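Local structure of alpha-n-acetylglucosaminidase family protein (Clostridium perfringens, 4A42) at residues E24-A27 against M28-E31; E42-N45 against L46-G49. The protein is a family 32 carbohydrate-binding module of a family 89 alpha-N-acetylglucosaminidase and probably binds glycans for the enzyme. All coordinates share one frame; numbering follows the deposited sequence.

Contact 1. Residues E24-A27 against M28-E31; sequences ENLA and MKDE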
ATOM      1  N   GLU A  24     -12.300 -10.253   2.177  1.00 40.42           N
ATOM      2  CA  GLU A  24     -11.095 -10.554   2.955  1.00 37.30           C
ATOM      3  C   GLU A  24      -9.930  -9.591   2.739  1.00 33.81           C
ATOM      4  O   GLU A  24      -9.559  -9.316   1.599  1.00 34.73           O
ATOM      5  CB  GLU A  24     -10.627 -11.973   2.631  1.00 37.36           C
ATOM      6  N   ASN A  25      -9.343  -9.108   3.838  1.00 31.01           N
ATOM      7  CA  ASN A  25      -8.188  -8.208   3.783  1.00 28.41           C
ATOM      8  C   ASN A  25      -6.854  -8.956   3.909  1.00 26.71           C
ATOM      9  O   ASN A  25      -6.417  -9.321   5.009  1.00 27.43           O
ATOM     10  CB  ASN A  25      -8.313  -7.103   4.845  1.00 25.94           C
ATOM     11  CG  ASN A  25      -7.167  -6.094   4.799  1.00 23.09           C
ATOM     12  OD1 ASN A  25      -6.264  -6.194   3.979  1.00 21.28           O
ATOM     13  ND2 ASN A  25      -7.210  -5.116   5.693  1.00 24.43           N
ATOM     14  N   LEU A  26      -6.224  -9.195   2.766  1.00 26.85           N
ATOM     15  CA  LEU A  26      -4.992  -9.968   2.697  1.00 26.38           C
ATOM     16  C   LEU A  26      -3.846  -9.320   3.452  1.00 26.66           C
ATOM     17  O   LEU A  26      -2.901  -9.998   3.857  1.00 28.99           O
ATOM     18  CB  LEU A  26      -4.578 -10.173   1.235  1.00 26.52           C
ATOM     19  CG  LEU A  26      -5.523 -11.015   0.381  1.00 27.09           C
ATOM     20  CD1 LEU A  26      -5.354 -10.668  -1.092  1.00 28.87           C
ATOM     21  CD2 LEU A  26      -5.267 -12.504   0.617  1.00 28.21           C
ATOM     22  N   ALA A  27      -3.914  -8.004   3.630  1.00 24.25           N
ATOM     23  CA  ALA A  27      -2.843  -7.293   4.308  1.00 22.34           C
ATOM     24  C   ALA A  27      -2.736  -7.758   5.748  1.00 23.33           C
ATOM     25  O   ALA A  27      -1.676  -7.664   6.354  1.00 25.67           O
ATOM     26  CB  ALA A  27      -3.086  -5.790   4.263  1.00 19.67           C
HETATM   27  N   MSE A  28      -3.839  -8.267   6.287  1.00 25.86           N
HETATM   28  CA  MSE A  28      -3.851  -8.669   7.690  0.56 26.66           C
HETATM   29  C   MSE A  28      -3.745 -10.174   7.921  1.00 25.74           C
HETATM   30  O   MSE A  28      -3.845 -10.646   9.056  1.00 25.46           O
HETATM   31  CB  MSE A  28      -5.073  -8.097   8.393  0.56 26.88           C
HETATM   32  CG  MSE A  28      -5.119  -6.589   8.304  0.56 29.17           C
HETATM   33 SE   MSE A  28      -6.372  -5.813   9.536  0.56 32.95          SE
HETATM   34  CE  MSE A  28      -8.000  -6.690   8.916  0.56 32.82           C
ATOM     35  N   LYS A  29      -3.503 -10.925   6.852  1.00 24.46           N
ATOM     36  CA  LYS A  29      -3.308 -12.367   6.966  1.00 24.07           C
ATOM     37  C   LYS A  29      -1.997 -12.654   7.667  1.00 23.54           C
ATOM     38  O   LYS A  29      -1.023 -11.935   7.491  1.00 25.22           O
ATOM     39  CB  LYS A  29      -3.278 -13.013   5.582  1.00 24.73           C
ATOM     40  CG  LYS A  29      -4.597 -12.970   4.838  1.00 28.44           C
ATOM     41  CD  LYS A  29      -5.619 -13.918   5.435  1.00 31.76           C
ATOM     42  CE  LYS A  29      -6.891 -13.910   4.614  1.00 31.74           C
ATOM     43  NZ  LYS A  29      -7.937 -14.788   5.190  1.00 32.96           N
ATOM     44  N   ASP A  30      -1.961 -13.724   8.451  1.00 24.43           N
ATOM     45  CA  ASP A  30      -0.764 -14.056   9.203  1.00 26.52           C
ATOM     46  C   ASP A  30       0.432 -14.266   8.271  1.00 26.30           C
ATOM     47  O   ASP A  30       1.548 -13.836   8.564  1.00 28.17           O
ATOM     48  CB  ASP A  30      -1.019 -15.297  10.066  1.00 30.12           C
ATOM     49  CG  ASP A  30       0.189 -15.710  10.874  1.00 33.73           C
ATOM     50  OD1 ASP A  30       0.507 -15.022  11.867  1.00 36.16           O
ATOM     51  OD2 ASP A  30       0.808 -16.737  10.526  1.00 36.18           O
ATOM     52  N   GLU A  31       0.190 -14.912   7.138  1.00 26.49           N
ATOM     53  CA  GLU A  31       1.271 -15.246   6.213  1.00 28.36           C
ATOM     54  C   GLU A  31       1.818 -14.030   5.458  1.00 28.59           C
ATOM     55  O   GLU A  31       2.874 -14.108   4.830  1.00 26.90           O
ATOM     56  CB  GLU A  31       0.809 -16.320   5.226  1.00 31.84           C
ATOM     57  CG  GLU A  31      -0.307 -15.857   4.307  1.00 33.02           C
ATOM     58  CD  GLU A  31      -1.077 -17.009   3.695  1.00 37.21           C
ATOM     59  OE1 GLU A  31      -1.375 -17.975   4.425  1.00 37.68           O
ATOM     60  OE2 GLU A  31      -1.381 -16.952   2.482  1.00 39.09           O
TER

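Contact 2. Residues E42-N45 against L46-G49; sequences EANN and LRDG. With CA (calcium ion), chain C.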
ATOM      1  N   GLU A  42       6.893   1.352  13.120  1.00 28.34           N
ATOM      2  CA  GLU A  42       5.487   1.686  12.900  1.00 24.96           C
ATOM      3  C   GLU A  42       4.900   0.870  11.756  1.00 22.88           C
ATOM      4  O   GLU A  42       3.750   1.065  11.365  1.00 23.89           O
ATOM      5  CB  GLU A  42       5.346   3.177  12.583  1.00 25.25           C
ATOM      6  CG  GLU A  42       5.702   4.097  13.740  1.00 28.44           C
ATOM      7  CD  GLU A  42       5.847   5.545  13.316  1.00 31.55           C
ATOM      8  OE1 GLU A  42       5.316   5.916  12.253  1.00 31.70           O
ATOM      9  OE2 GLU A  42       6.498   6.320  14.044  1.00 35.58           O
ATOM     10  N   ALA A  43       5.698  -0.040  11.208  1.00 25.09           N
ATOM     11  CA  ALA A  43       5.289  -0.809  10.043  1.00 23.88           C
ATOM     12  C   ALA A  43       3.995  -1.611  10.224  1.00 23.83           C
ATOM     13  O   ALA A  43       3.168  -1.677   9.314  1.00 25.26           O
ATOM     14  CB  ALA A  43       6.429  -1.712   9.567  1.00 25.36           C
ATOM     15  N   ASN A  44       3.806  -2.229  11.385  1.00 23.60           N
ATOM     16  CA  ASN A  44       2.612  -3.030  11.575  0.54 23.23           C
ATOM     17  C   ASN A  44       1.360  -2.174  11.709  1.00 20.41           C
ATOM     18  O   ASN A  44       0.248  -2.676  11.598  1.00 21.68           O
ATOM     19  CB  ASN A  44       2.783  -3.996  12.741  0.54 26.18           C
ATOM     20  CG  ASN A  44       3.715  -5.132  12.395  0.54 29.06           C
ATOM     21  OD1 ASN A  44       3.738  -5.602  11.253  0.54 30.31           O
ATOM     22  ND2 ASN A  44       4.505  -5.568  13.367  0.54 30.86           N
ATOM     23  N   ASN A  45       1.553  -0.879  11.921  1.00 20.23           N
ATOM     24  CA  ASN A  45       0.427   0.051  11.940  1.00 18.99           C
ATOM     25  C   ASN A  45      -0.255   0.087  10.578  1.00 17.50           C
ATOM     26  O   ASN A  45      -1.379   0.541  10.450  1.00 16.45           O
ATOM     27  CB  ASN A  45       0.871   1.460  12.338  1.00 19.31           C
ATOM     28  CG  ASN A  45       1.244   1.560  13.810  1.00 20.04           C
ATOM     29  OD1 ASN A  45       0.954   0.659  14.598  1.00 22.08           O
ATOM     30  ND2 ASN A  45       1.870   2.663  14.187  1.00 18.68           N
ATOM     31  N   LEU A  46       0.420  -0.402   9.555  1.00 16.17           N
ATOM     32  CA  LEU A  46      -0.172  -0.405   8.218  1.00 15.39           C
ATOM     33  C   LEU A  46      -1.273  -1.440   8.048  1.00 15.98           C
ATOM     34  O   LEU A  46      -2.088  -1.341   7.129  1.00 14.63           O
ATOM     35  CB  LEU A  46       0.900  -0.653   7.157  1.00 15.14           C
ATOM     36  CG  LEU A  46       1.896   0.468   6.923  1.00 13.04           C
ATOM     37  CD1 LEU A  46       3.043  -0.073   6.083  1.00 16.00           C
ATOM     38  CD2 LEU A  46       1.204   1.643   6.227  1.00 15.70           C
ATOM     39  N   ARG A  47      -1.284  -2.432   8.917  1.00 17.57           N
ATOM     40  CA  ARG A  47      -2.211  -3.498   8.754  1.00 19.36           C
ATOM     41  C   ARG A  47      -2.717  -4.074  10.080  1.00 18.79           C
ATOM     42  O   ARG A  47      -2.859  -5.247  10.227  1.00 22.05           O
ATOM     43  CB  ARG A  47      -1.607  -4.575   7.854  1.00 22.39           C
ATOM     44  CG  ARG A  47      -0.207  -4.894   8.197  1.00 28.02           C
ATOM     45  CD  ARG A  47      -0.192  -6.135   9.027  1.00 29.09           C
ATOM     46  NE  ARG A  47       1.095  -6.782   9.142  1.00 28.18           N
ATOM     47  CZ  ARG A  47       1.378  -7.957   8.614  1.00 31.97           C
ATOM     48  NH1 ARG A  47       0.493  -8.625   7.914  1.00 32.75           N
ATOM     49  NH2 ARG A  47       2.557  -8.452   8.801  1.00 33.00           N
ATOM     50  N   ASP A  48      -3.031  -3.186  10.995  1.00 17.49           N
ATOM     51  CA  ASP A  48      -3.533  -3.573  12.312  1.00 16.54           C
ATOM     52  C   ASP A  48      -5.038  -3.374  12.475  1.00 16.19           C
ATOM     53  O   ASP A  48      -5.593  -3.623  13.555  1.00 18.50           O
ATOM     54  CB  ASP A  48      -2.760  -2.861  13.427  1.00 18.64           C
ATOM     55  CG  ASP A  48      -2.978  -1.368  13.432  1.00 17.86           C
ATOM     56  OD1 ASP A  48      -3.542  -0.835  12.449  1.00 14.57           O
ATOM     57  OD2 ASP A  48      -2.584  -0.726  14.423  1.00 19.07           O
ATOM     58  N   GLY A  49      -5.701  -2.941  11.406  1.00 15.81           N
ATOM     59  CA  GLY A  49      -7.145  -2.781  11.426  1.00 13.27           C
ATOM     60  C   GLY A  49      -7.636  -1.524  12.122  1.00 14.89           C
ATOM     61  O   GLY A  49      -8.829  -1.383  12.365  1.00 18.93           O
TER
HETATM   62 CA    CA C1690      -3.386   1.317  11.293  1.00 12.32          CA
HETATM   63  O   HOH W   1      -0.078  -2.070  15.366  1.00 32.01           O

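Contact 1. Residues E24-A27 against M28-E31
N25 and M28, a selenomethionine, cross at about a right angle, with the selenomethionine chain passing the amide on its nitrogen side. ND2 of N25 is 3.7 Å from CG of M28, and CE of M28 comes equally near that nitrogen because the chain folds back at its third torsion (chi3 -59°). M28 is modelled in two conformers, and this packing describes one of them. The amide itself stands with CG trans to its own backbone nitrogen (chi1 -178°), which lets OD1 reach forward to A27 N at 3.0 Å. This is an Asx turn; the donor sits well above the amide plane. I146 N on strand 141-148 also donates to OD1, fixing the amide between the turn and the sheet. The backbone makes two successive 3-10-type turns: M28 N donates to N25 O at 3.1 Å and K29 N to L26 O at 3.2 Å. K29 lies against the second of them, its CB 3.5 Å from L26 O and its CG near L26 CA. L26 and A27 face the other way, onto L69 and F67 of strand 63-69. The chemistry is thus divided: one asparagine oxygen takes two backbone N-H groups as the chain leaves its edge strand, while the carbons of M28 pack against the amide nitrogen.

Contact 2. Residues E42-N45 against L46-G49
N45 and D48 both bind the calcium ion, N45 through its backbone O at 2.3 Å and D48 through carboxylate OD1 at 2.4 Å. For D48 this follows from a first torsion that tucks CG between the backbone N and carbonyl carbon (chi1 66°), turning the carboxylate back over the preceding turn. N50, T53, G142 and E143 complete the metal site. A water bridges the pair, donating to N45 OD1 at 3.0 Å and to D48 OD2, so the second carboxylate oxygen is tied to the amide without direct contact; the other end of that amide is engaged with L54. The amide and carboxylate planes lie 36° apart. Calcium would be expected to draw charge from the carboxylate and favour its ionised form. The backbone bonds are those of successive 3-10 turns: L46 N to A43 O at 3.0 Å, then R47 N to N44 O at 3.1 Å. This is a calcium-binding loop of the F5/8 type C fold, the beta-sandwich of family 32 carbohydrate-binding modules. Among the polar side chains, N44 and R47 run side by side; N44 OD1, in one of two modelled conformers, lies in the plane at the guanidinium edge, 3.6 Å from R47 NE, too far for a bond, and R47 NH1 probably bonds to A27 O. L46 CB makes van der Waals contact with A43 O at 3.3 Å; its apolar neighbours are V34, V36, W55, I141 and I144.

From the N terminus, the chain leaves edge strand 24-25 and contact 1 turns it toward strand 33-36. After that strand, contact 2 bends the long loop leading to strand 63-69 around the calcium ion. The two turns follow in series, neither enclosing nor crossing the other, with centres about 12 Å apart. They do meet in space, through the probable bond between A27 and R47 and through the M28 side chain, which in one of its two conformers packs against R47 O and G49 N. Both also reach strand 141-148, contact 1 through I146 and contact 2 through I144 and the metal ligands G142 and E143, so this strand joins the N-terminal edge to the calcium loop.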